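PDB 7JQE: ESAT-6/WXG100 secretion system protein from Streptococcus gallolyticus, which forms part of the bacterial type VIIb secretion system as its EsaA subunit, whose extracellular region probably contributes to the transport of toxins out of the cell. Local coordinates for residues 212-217 against 255-259; 237-241 against 423-427; 260-266 against 390-396; 269-275 against 355-361. All coordinates share one frame; numbering follows the deposited sequence.

Interaction 1 of 4, residues 212-217 against 255-259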
# COMPACT_ATOMS: atom_id res chain seq x y z
N THR A 212 -23.39 12.05 4.48
CA THR A 212 -24.09 12.94 3.56
C THR A 212 -23.40 12.98 2.20
O THR A 212 -24.04 12.83 1.15
CB THR A 212 -24.20 14.34 4.17
OG1 THR A 212 -22.90 14.86 4.42
CG2 THR A 212 -24.97 14.27 5.48
N LEU A 213 -22.08 13.18 2.20
CA LEU A 213 -21.32 13.21 0.95
C LEU A 213 -21.54 11.94 0.14
O LEU A 213 -21.84 12.00 -1.06
CB LEU A 213 -19.83 13.39 1.25
CG LEU A 213 -18.91 13.15 0.05
CD1 LEU A 213 -19.05 14.28 -0.95
CD2 LEU A 213 -17.46 12.99 0.50
N PHE A 214 -21.39 10.77 0.77
CA PHE A 214 -21.60 9.52 0.07
C PHE A 214 -23.04 9.38 -0.41
O PHE A 214 -23.30 8.77 -1.45
CB PHE A 214 -21.21 8.34 0.96
CG PHE A 214 -19.72 8.14 1.11
CD1 PHE A 214 -18.86 8.44 0.07
CD2 PHE A 214 -19.19 7.66 2.30
CE1 PHE A 214 -17.49 8.27 0.21
CE2 PHE A 214 -17.81 7.47 2.45
CZ PHE A 214 -16.96 7.78 1.40
N SER A 215 -23.99 9.94 0.34
CA SER A 215 -25.40 9.82 -0.04
C SER A 215 -25.71 10.64 -1.28
O SER A 215 -26.41 10.18 -2.18
CB SER A 215 -26.30 10.24 1.12
OG SER A 215 -26.32 9.24 2.13
N LYS A 216 -25.20 11.87 -1.34
CA LYS A 216 -25.40 12.69 -2.52
C LYS A 216 -24.74 12.04 -3.74
O LYS A 216 -25.38 11.88 -4.79
CB LYS A 216 -24.84 14.09 -2.28
CG LYS A 216 -25.34 15.12 -3.28
CD LYS A 216 -26.86 15.21 -3.28
CE LYS A 216 -27.37 16.24 -4.27
NZ LYS A 216 -28.86 16.24 -4.33
N LEU A 217 -23.47 11.65 -3.61
CA LEU A 217 -22.77 11.03 -4.73
C LEU A 217 -23.49 9.78 -5.22
O LEU A 217 -23.41 9.44 -6.41
CB LEU A 217 -21.33 10.69 -4.33
CG LEU A 217 -20.34 11.83 -4.12
CD1 LEU A 217 -18.95 11.27 -3.79
CD2 LEU A 217 -20.28 12.73 -5.34
N TYR A 255 -18.69 21.01 1.55
CA TYR A 255 -18.77 20.81 0.11
C TYR A 255 -19.88 21.69 -0.45
O TYR A 255 -21.05 21.52 -0.08
CB TYR A 255 -19.00 19.34 -0.24
CG TYR A 255 -17.91 18.42 0.26
CD1 TYR A 255 -16.67 18.39 -0.37
CD2 TYR A 255 -18.12 17.59 1.35
CE1 TYR A 255 -15.66 17.55 0.09
CE2 TYR A 255 -17.13 16.74 1.80
CZ TYR A 255 -15.90 16.73 1.17
OH TYR A 255 -14.92 15.89 1.64
N SER A 256 -19.52 22.61 -1.34
CA SER A 256 -20.50 23.51 -1.94
C SER A 256 -21.68 22.75 -2.53
O SER A 256 -22.84 23.06 -2.25
CB SER A 256 -19.84 24.37 -3.01
OG SER A 256 -18.68 25.02 -2.51
N PHE A 257 -21.40 21.72 -3.34
CA PHE A 257 -22.44 21.09 -4.15
C PHE A 257 -23.55 20.45 -3.31
O PHE A 257 -24.55 20.01 -3.88
CB PHE A 257 -21.82 20.04 -5.08
CG PHE A 257 -21.58 18.70 -4.44
CD1 PHE A 257 -20.47 18.49 -3.64
CD2 PHE A 257 -22.47 17.65 -4.65
CE1 PHE A 257 -20.25 17.25 -3.05
CE2 PHE A 257 -22.25 16.41 -4.06
CZ PHE A 257 -21.14 16.21 -3.26
N LEU A 258 -23.39 20.37 -1.99
CA LEU A 258 -24.45 19.80 -1.16
C LEU A 258 -25.58 20.78 -0.91
O LEU A 258 -26.66 20.36 -0.47
CB LEU A 258 -23.88 19.31 0.18
CG LEU A 258 -22.86 18.16 0.14
CD1 LEU A 258 -22.31 17.86 1.53
CD2 LEU A 258 -23.48 16.91 -0.48
N THR A 259 -25.37 22.07 -1.18
CA THR A 259 -26.40 23.08 -0.98
C THR A 259 -26.60 23.94 -2.23
O THR A 259 -27.14 25.05 -2.13
CB THR A 259 -26.07 23.98 0.21
OG1 THR A 259 -24.93 24.79 -0.10
CG2 THR A 259 -25.77 23.13 1.44
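Leu213 meets two aromatic rings of the 255-259 turn, each in its own way. Its CD1 stands over one face of the Tyr255 ring, 4.3 Å from the centroid and 17° off the ring normal, a CH-pi contact. The same methyl reaches Phe257 at the ring edge, close to its plane, with Leu213 CD1 3.7 Å from Phe257 CZ. The second branch runs along the tyrosine, Leu213 CD2 lying 4.0 Å from Tyr255 CE2. With CG anti to the backbone N (chi1 168°), the leucine fork swings from the flank of helix 211-219 to the rings.

One turn on, the Lys216 chain runs counter to the Phe257 side chain, and Lys216 CG comes within 3.4 Å of Phe257 CE2. Leu258 closes this corner: its CD2 sits over one face of the Phe257 ring, toward the rim, and lies 3.6 Å from Lys216 CB. Leu217 crosses the phenylalanine at about a right angle, its CD2 4.1 Å from Phe257 CZ.

A short 3-10 turn starting at Ser256 lies in the connection from helix 225-244 to strand 268-275. Its Phe257 N is hydrogen-bonded to Asp405 OD2, which ties the turn to helix 396-427 as well. Lys216 NZ leads away to a salt bridge with Glu219. No hydrogen bond joins the two segments, so the fit rests on methyls, rings and the aliphatic part of a lysine, while the charged end of that lysine is satisfied outside the contact.

Interaction 2 of 4, residues 237-241 against 423-427. With EDO (1,2-ethanediol), chain H; EDO (1,2-ethanediol), chain M.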
# COMPACT_ATOMS: atom_id res chain seq x y z
N LEU A 237 -10.23 1.09 8.98
CA LEU A 237 -8.86 0.64 9.22
C LEU A 237 -7.96 1.80 9.62
O LEU A 237 -7.16 1.68 10.56
CB LEU A 237 -8.32 -0.07 7.98
CG LEU A 237 -6.84 -0.46 7.98
CD1 LEU A 237 -6.53 -1.38 9.15
CD2 LEU A 237 -6.45 -1.12 6.65
N LEU A 238 -8.08 2.93 8.92
CA LEU A 238 -7.31 4.11 9.31
C LEU A 238 -7.60 4.51 10.75
O LEU A 238 -6.73 5.05 11.44
CB LEU A 238 -7.60 5.28 8.37
CG LEU A 238 -7.30 5.04 6.89
CD1 LEU A 238 -7.76 6.23 6.06
CD2 LEU A 238 -5.83 4.79 6.70
N GLY A 239 -8.83 4.26 11.21
CA GLY A 239 -9.14 4.52 12.61
C GLY A 239 -8.38 3.60 13.54
O GLY A 239 -7.86 4.05 14.57
N LYS A 240 -8.30 2.31 13.21
CA LYS A 240 -7.55 1.37 14.03
C LYS A 240 -6.09 1.81 14.15
O LYS A 240 -5.52 1.80 15.25
CB LYS A 240 -7.62 -0.03 13.44
CG LYS A 240 -8.75 -0.89 13.98
CD LYS A 240 -8.65 -2.31 13.43
CE LYS A 240 -9.78 -3.19 13.95
NZ LYS A 240 -9.95 -4.41 13.12
N TYR A 241 -5.49 2.21 13.04
CA TYR A 241 -4.09 2.64 13.06
C TYR A 241 -3.93 3.92 13.87
O TYR A 241 -3.02 4.03 14.70
CB TYR A 241 -3.60 2.84 11.63
CG TYR A 241 -2.11 2.99 11.51
CD1 TYR A 241 -1.29 1.88 11.31
CD2 TYR A 241 -1.51 4.24 11.59
CE1 TYR A 241 0.08 2.01 11.19
CE2 TYR A 241 -0.14 4.38 11.48
CZ TYR A 241 0.65 3.26 11.27
OH TYR A 241 2.01 3.41 11.16
N ILE A 423 -1.13 0.46 5.18
CA ILE A 423 -1.46 -0.23 6.42
C ILE A 423 -1.81 -1.69 6.15
O ILE A 423 -1.32 -2.60 6.83
CB ILE A 423 -2.61 0.49 7.15
CG1 ILE A 423 -2.20 1.93 7.48
CG2 ILE A 423 -2.99 -0.26 8.41
CD1 ILE A 423 -3.33 2.79 8.05
N GLN A 424 -2.65 -1.93 5.14
CA GLN A 424 -3.04 -3.30 4.80
C GLN A 424 -1.82 -4.17 4.51
O GLN A 424 -1.78 -5.34 4.91
CB GLN A 424 -3.98 -3.28 3.60
CG GLN A 424 -4.34 -4.65 3.07
CD GLN A 424 -5.20 -4.58 1.82
OE1 GLN A 424 -5.29 -3.53 1.18
NE2 GLN A 424 -5.83 -5.69 1.47
N THR A 425 -0.83 -3.63 3.81
CA THR A 425 0.30 -4.42 3.34
C THR A 425 1.30 -4.71 4.45
O THR A 425 2.03 -5.71 4.39
CB THR A 425 1.01 -3.71 2.19
OG1 THR A 425 0.05 -3.39 1.17
CG2 THR A 425 2.10 -4.58 1.60
N LEU A 426 1.36 -3.85 5.47
CA LEU A 426 2.30 -4.02 6.57
C LEU A 426 1.72 -4.85 7.71
O LEU A 426 2.45 -5.62 8.34
CB LEU A 426 2.73 -2.65 7.10
CG LEU A 426 3.58 -1.80 6.15
CD1 LEU A 426 3.84 -0.42 6.73
CD2 LEU A 426 4.90 -2.50 5.84
N TYR A 427 0.42 -4.73 7.99
CA TYR A 427 -0.16 -5.37 9.16
C TYR A 427 -1.12 -6.51 8.84
O TYR A 427 -1.59 -7.18 9.77
CB TYR A 427 -0.86 -4.33 10.03
CG TYR A 427 0.12 -3.37 10.65
CD1 TYR A 427 0.50 -2.21 9.98
CD2 TYR A 427 0.70 -3.63 11.89
CE1 TYR A 427 1.41 -1.33 10.53
CE2 TYR A 427 1.61 -2.75 12.45
CZ TYR A 427 1.97 -1.61 11.76
OH TYR A 427 2.87 -0.73 12.31
C1 EDO H . -1.80 -7.40 0.73
O1 EDO H . -2.01 -8.80 0.50
C2 EDO H . -2.23 -7.07 2.16
O2 EDO H . -1.57 -7.93 3.09
C1 EDO M . 3.74 -1.64 15.17
O1 EDO M . 4.80 -2.10 14.32
C2 EDO M . 2.97 -2.84 15.72
O2 EDO M . 1.97 -2.40 16.65
O HOH W 1 3.94 1.59 10.80
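Leu237 begins the contact by lying alongside Ile423 with its tip directed the other way, its CD1 3.8 Å from Ile423 CG2. Its other methyl, CD2, lies beside the backbone N of Gln424. Leu238 comes next and is turned nearly perpendicular to Ile423, bringing Leu238 CD2 to 3.5 Å from Ile423 CD1.

A turn later Tyr241 covers the same isoleucine: Tyr241 CB is 3.6 Å from Ile423 CD1, and Ile423 CG1 lies over one face of the ring. The phenol, sent across to helix 396-427 with CG anti to N (chi1 -167°), meets Tyr427 there. The two rings are inclined at 72° with centroids 5.9 Å apart, and Tyr241 CE1 approaches Tyr427 CE1 to 3.7 Å. One water joins the hydroxyls, 2.7 Å from Tyr241 OH and 3.0 Å from Tyr427 OH.

The local axes of 237-241 and 423-427 cross at 58° and come within 11.5 Å, and Ile423 is shared by Leu237, Leu238 and Tyr241. Gln424 and Thr425 also pack on Met422 of the second subunit, so this helix crossing lies next to the subunit interface. The chemistry is that of a mostly apolar crossing: branched aliphatic carbons fill it, and the two tyrosine hydroxyls, on buried residues, share a water rather than bonding directly.

Interaction 3 of 4, residues 260-266 against 390-396. With EDO (1,2-ethanediol), chain C; EDO (1,2-ethanediol), chain V.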
# COMPACT_ATOMS: atom_id res chain seq x y z
N ALA A 260 -26.16 23.47 -3.39
CA ALA A 260 -26.32 24.23 -4.62
C ALA A 260 -27.77 24.15 -5.10
O ALA A 260 -28.35 23.07 -5.19
CB ALA A 260 -25.37 23.71 -5.70
N GLU A 261 -28.35 25.31 -5.39
CA GLU A 261 -29.73 25.40 -5.85
C GLU A 261 -29.79 26.07 -7.21
O GLU A 261 -29.09 27.06 -7.47
CB GLU A 261 -30.60 26.19 -4.85
CG GLU A 261 -30.90 25.45 -3.56
CD GLU A 261 -31.71 24.18 -3.78
OE1 GLU A 261 -32.50 24.14 -4.75
OE2 GLU A 261 -31.54 23.22 -2.99
N ASP A 262 -30.63 25.53 -8.09
CA ASP A 262 -30.88 26.16 -9.37
C ASP A 262 -31.76 27.38 -9.19
O ASP A 262 -32.50 27.50 -8.21
CB ASP A 262 -31.54 25.17 -10.33
CG ASP A 262 -30.68 23.94 -10.59
OD1 ASP A 262 -29.72 24.05 -11.38
OD2 ASP A 262 -30.96 22.88 -9.99
N ALA A 263 -31.67 28.31 -10.15
CA ALA A 263 -32.61 29.42 -10.17
C ALA A 263 -34.04 28.89 -10.20
O ALA A 263 -34.31 27.81 -10.72
CB ALA A 263 -32.36 30.32 -11.37
N LYS A 264 -34.95 29.67 -9.63
CA LYS A 264 -36.38 29.33 -9.65
C LYS A 264 -37.14 30.42 -10.38
O LYS A 264 -37.35 31.52 -9.83
CB LYS A 264 -36.91 29.15 -8.23
CG LYS A 264 -38.16 28.28 -8.14
CD LYS A 264 -37.89 26.86 -8.62
CE LYS A 264 -39.12 25.98 -8.48
NZ LYS A 264 -38.91 24.62 -9.06
N PRO A 265 -37.56 30.19 -11.62
CA PRO A 265 -38.28 31.23 -12.36
C PRO A 265 -39.70 31.41 -11.83
O PRO A 265 -40.29 30.52 -11.23
CB PRO A 265 -38.29 30.70 -13.80
CG PRO A 265 -38.20 29.22 -13.65
CD PRO A 265 -37.35 28.98 -12.43
N GLU A 266 -40.24 32.60 -12.08
CA GLU A 266 -41.58 32.93 -11.61
C GLU A 266 -42.63 32.22 -12.45
O GLU A 266 -42.59 32.27 -13.68
CB GLU A 266 -41.80 34.44 -11.64
CG GLU A 266 -42.57 34.97 -10.45
CD GLU A 266 -41.78 34.86 -9.16
OE1 GLU A 266 -40.54 34.87 -9.22
OE2 GLU A 266 -42.41 34.75 -8.08
N ILE A 390 -40.08 29.56 -19.93
CA ILE A 390 -39.20 29.53 -18.77
C ILE A 390 -38.46 28.19 -18.75
O ILE A 390 -38.93 27.18 -19.28
CB ILE A 390 -39.96 29.76 -17.45
CG1 ILE A 390 -41.08 28.73 -17.27
CG2 ILE A 390 -40.50 31.18 -17.39
CD1 ILE A 390 -41.56 28.60 -15.85
N TYR A 391 -37.30 28.20 -18.12
CA TYR A 391 -36.40 27.05 -18.09
C TYR A 391 -36.13 26.70 -16.64
O TYR A 391 -35.52 27.48 -15.91
CB TYR A 391 -35.10 27.38 -18.84
CG TYR A 391 -34.54 28.73 -18.46
CD1 TYR A 391 -33.59 28.87 -17.45
CD2 TYR A 391 -34.99 29.89 -19.10
CE1 TYR A 391 -33.09 30.11 -17.10
CE2 TYR A 391 -34.49 31.14 -18.76
CZ TYR A 391 -33.54 31.24 -17.75
OH TYR A 391 -33.04 32.48 -17.41
N VAL A 392 -36.62 25.54 -16.21
CA VAL A 392 -36.32 25.03 -14.87
C VAL A 392 -35.16 24.06 -15.02
O VAL A 392 -35.33 22.95 -15.53
CB VAL A 392 -37.54 24.34 -14.24
CG1 VAL A 392 -37.23 23.95 -12.80
CG2 VAL A 392 -38.76 25.26 -14.30
N THR A 393 -33.98 24.48 -14.58
CA THR A 393 -32.79 23.66 -14.71
C THR A 393 -32.58 22.81 -13.46
O THR A 393 -33.03 23.16 -12.37
CB THR A 393 -31.55 24.52 -14.97
OG1 THR A 393 -31.21 25.24 -13.78
CG2 THR A 393 -31.82 25.51 -16.09
N ASP A 394 -31.89 21.69 -13.65
CA ASP A 394 -31.66 20.70 -12.59
C ASP A 394 -30.18 20.40 -12.42
O ASP A 394 -29.82 19.34 -11.90
CB ASP A 394 -32.42 19.41 -12.90
CG ASP A 394 -32.77 18.63 -11.65
OD1 ASP A 394 -32.36 19.06 -10.55
OD2 ASP A 394 -33.46 17.60 -11.78
N THR A 395 -29.30 21.31 -12.85
CA THR A 395 -27.88 21.02 -12.99
C THR A 395 -27.02 21.84 -12.03
O THR A 395 -25.80 21.94 -12.24
CB THR A 395 -27.45 21.27 -14.43
OG1 THR A 395 -27.69 22.64 -14.77
CG2 THR A 395 -28.22 20.37 -15.38
N ALA A 396 -27.62 22.44 -11.00
CA ALA A 396 -26.84 23.28 -10.09
C ALA A 396 -25.83 22.44 -9.31
O ALA A 396 -24.66 22.82 -9.20
CB ALA A 396 -27.77 24.02 -9.13
C1 EDO C . -29.85 16.49 -9.85
O1 EDO C . -28.90 17.39 -10.46
C2 EDO C . -29.69 15.09 -10.43
O2 EDO C . -28.33 14.64 -10.26
C1 EDO V . -29.81 20.36 -3.46
O1 EDO V . -28.45 19.98 -3.72
C2 EDO V . -30.77 19.41 -4.18
O2 EDO V . -30.57 19.49 -5.59
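Two connecting segments running almost antiparallel link the helical part of the chain to its beta region, and Asp262 meets Thr393 and Thr395 where one of them turns into helix 396-427. Thr395 occupies the N-cap position of that helix, but its own side chain makes no capping bond. From the other connection, Asp262 OD1 accepts a weak bond from Thr395 N at 3.1 Å, with a bent N-H...O angle of 121°. Thr393 OG1 donates to Asp262 OD1 at 3.1 Å, coming from above the carboxylate plane, 51° out of it. Asp262 CG lies opposite its carbonyl carbon (chi1 -60°), which carries the carboxylate to Thr393. The other carboxylate oxygen, Asp262 OD2, lies 4.1 Å from Asp394 OD1; these like charges would tend to raise the proton affinity of both acids, an effect that the start of the helix may offset.

Farther along, Pro265 wedges its ring against the end of strand 382-392, where Pro265 CG is 4.1 Å from Ile390 CD1. On the same strand Tyr391 OH makes a weak bond to Thr370 of the second subunit. At the helical end the two connections touch through methyls, Ala260 CB standing 4.2 Å from Ala396 CB.

Interaction 4 of 4, residues 269-275 against 355-361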
# COMPACT_ATOMS: atom_id res chain seq x y z
N ASN A 269 -46.94 35.68 -14.34
CA ASN A 269 -46.47 37.00 -14.74
C ASN A 269 -47.63 37.73 -15.39
O ASN A 269 -48.67 37.15 -15.70
CB ASN A 269 -45.26 36.90 -15.67
CG ASN A 269 -44.61 38.26 -15.92
OD1 ASN A 269 -44.81 39.21 -15.16
ND2 ASN A 269 -43.83 38.35 -16.98
N VAL A 270 -47.44 39.03 -15.58
CA VAL A 270 -48.47 39.90 -16.12
C VAL A 270 -47.84 40.82 -17.16
O VAL A 270 -46.66 41.16 -17.08
CB VAL A 270 -49.17 40.72 -15.01
CG1 VAL A 270 -49.99 39.80 -14.12
CG2 VAL A 270 -48.13 41.47 -14.19
N ILE A 271 -48.65 41.22 -18.15
CA ILE A 271 -48.20 42.10 -19.22
C ILE A 271 -49.31 43.10 -19.52
O ILE A 271 -50.47 42.91 -19.13
CB ILE A 271 -47.82 41.32 -20.49
CG1 ILE A 271 -49.03 40.54 -21.00
CG2 ILE A 271 -46.66 40.40 -20.22
CD1 ILE A 271 -48.67 39.30 -21.77
N SER A 272 -48.95 44.17 -20.21
CA SER A 272 -49.87 45.26 -20.50
C SER A 272 -49.79 45.60 -21.98
O SER A 272 -48.70 45.88 -22.50
CB SER A 272 -49.56 46.48 -19.64
OG SER A 272 -50.51 47.52 -19.87
N VAL A 273 -50.93 45.59 -22.65
CA VAL A 273 -51.02 45.91 -24.07
C VAL A 273 -51.91 47.13 -24.25
O VAL A 273 -52.82 47.38 -23.45
CB VAL A 273 -51.56 44.71 -24.89
CG1 VAL A 273 -52.90 44.26 -24.34
CG2 VAL A 273 -51.67 45.08 -26.36
N ASP A 274 -51.63 47.91 -25.30
CA ASP A 274 -52.40 49.11 -25.62
C ASP A 274 -53.34 48.79 -26.77
O ASP A 274 -52.91 48.66 -27.92
CB ASP A 274 -51.48 50.28 -25.97
CG ASP A 274 -50.51 50.62 -24.85
OD1 ASP A 274 -49.31 50.81 -25.13
OD2 ASP A 274 -50.95 50.68 -23.68
N VAL A 275 -54.63 48.66 -26.47
CA VAL A 275 -55.64 48.37 -27.47
C VAL A 275 -56.38 49.65 -27.82
O VAL A 275 -56.39 50.63 -27.07
CB VAL A 275 -56.63 47.28 -27.00
CG1 VAL A 275 -55.89 45.97 -26.73
CG2 VAL A 275 -57.38 47.74 -25.76
N GLN A 355 -57.00 52.24 -24.72
CA GLN A 355 -57.02 51.67 -23.39
C GLN A 355 -55.83 50.73 -23.23
O GLN A 355 -55.21 50.32 -24.22
CB GLN A 355 -58.34 50.93 -23.14
CG GLN A 355 -58.55 50.38 -21.76
CD GLN A 355 -59.99 49.92 -21.56
OE1 GLN A 355 -60.87 50.23 -22.37
NE2 GLN A 355 -60.23 49.17 -20.49
N SER A 356 -55.53 50.40 -21.98
CA SER A 356 -54.50 49.42 -21.65
C SER A 356 -55.15 48.22 -20.97
O SER A 356 -56.04 48.39 -20.12
CB SER A 356 -53.43 50.02 -20.73
OG SER A 356 -52.82 51.15 -21.33
N LEU A 357 -54.72 47.03 -21.35
CA LEU A 357 -55.24 45.79 -20.78
C LEU A 357 -54.09 44.99 -20.18
O LEU A 357 -52.99 44.93 -20.74
CB LEU A 357 -55.97 44.95 -21.83
CG LEU A 357 -57.18 45.58 -22.51
CD1 LEU A 357 -57.77 44.63 -23.54
CD2 LEU A 357 -58.24 45.98 -21.48
N LYS A 358 -54.36 44.37 -19.03
CA LYS A 358 -53.38 43.55 -18.33
C LYS A 358 -53.75 42.09 -18.49
O LYS A 358 -54.92 41.71 -18.33
CB LYS A 358 -53.33 43.93 -16.85
CG LYS A 358 -53.32 45.43 -16.60
CD LYS A 358 -51.95 46.04 -16.85
CE LYS A 358 -50.99 45.67 -15.73
NZ LYS A 358 -51.51 46.10 -14.40
N ILE A 359 -52.77 41.26 -18.83
CA ILE A 359 -52.98 39.84 -19.09
C ILE A 359 -52.11 39.04 -18.13
O ILE A 359 -50.89 39.25 -18.08
CB ILE A 359 -52.68 39.48 -20.55
CG1 ILE A 359 -53.56 40.32 -21.49
CG2 ILE A 359 -52.91 37.99 -20.79
CD1 ILE A 359 -53.33 40.04 -22.95
N SER A 360 -52.74 38.14 -17.39
CA SER A 360 -52.04 37.23 -16.49
C SER A 360 -51.88 35.88 -17.16
O SER A 360 -52.85 35.31 -17.67
CB SER A 360 -52.81 37.08 -15.17
OG SER A 360 -52.51 35.84 -14.55
N TYR A 361 -50.65 35.36 -17.17
CA TYR A 361 -50.40 34.02 -17.66
C TYR A 361 -49.67 33.22 -16.59
O TYR A 361 -48.90 33.76 -15.80
CB TYR A 361 -49.59 34.02 -18.97
CG TYR A 361 -48.20 34.62 -18.89
CD1 TYR A 361 -47.13 33.88 -18.39
CD2 TYR A 361 -47.95 35.90 -19.35
CE1 TYR A 361 -45.85 34.41 -18.33
CE2 TYR A 361 -46.68 36.45 -19.30
CZ TYR A 361 -45.63 35.70 -18.80
OH TYR A 361 -44.37 36.25 -18.75
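Val273 and Leu357 lie abreast at the apolar centre, both directed to the same side of the sheet, with Val273 CG1 4.0 Å from Leu357 CB. Val275 is set nearly perpendicular to that leucine, its CG2 3.8 Å from Leu357 CD1. In the other direction Ile271 passes obliquely over Ile359, with Ile271 CG1 3.8 Å from Ile359 CB, and turns its CG2 to the edge of the Tyr361 ring.

Tyr361 brings this face to a polar end. Its CG sits between N and the carbonyl carbon (chi1 63°), which lays the ring across to Asn269 on the partner strand, with Asn269 O over one face. The Asn269 amide, inclined 75° to the ring, gives ND2 to Tyr361 OH at 2.8 Å, the hydroxyl 17° out of the amide plane. Beyond the pair, Tyr361 stacks on Tyr388.

The opposite face is mainly polar. Ser272 OG rests 3.7 Å from Lys358 CD, and Ser356 OG donates to Asp274 OD2 at 3.0 Å, nearly in line with the C-O bond of Asp274. Asp274 OD1 is taken up by a salt bridge to Arg383 of the second subunit, and Asp274 also makes backbone hydrogen bonds to that subunit.

Eight backbone hydrogen bonds join the hydrogen-bonded pairs Asn269-Tyr361, Ile271-Ile359, Val273-Leu357 and Val275-Gln355. Val275 and Tyr361 also touch strand 369-379 of a second sheet. An unbroken antiparallel ladder, with one apolar face turned to another sheet and one mainly polar face, is characteristic of a beta-sandwich-like packing, here with 268-275 outermost in its sheet within this chain.

The four contacts follow the length of an elongated molecule. Interaction 2 sits near the middle, about 4 Å from the centre of the chain, and interaction 4 lies far out, the two centres about 71 Å apart. Interactions 1 and 3 come between: their centres are about 18 Å apart and residues 255-259 run directly into 260-266. Interactions 3 and 4, about 27 Å apart, lead from the connecting segments into the sheet. Helix 396-427 relates three of them, beginning at interaction 3, receiving the turn of interaction 1 and ending in interaction 2. Interactions 2, 3 and 4 all touch the second subunit; the bound ethanediols probably come from the crystallisation liquor.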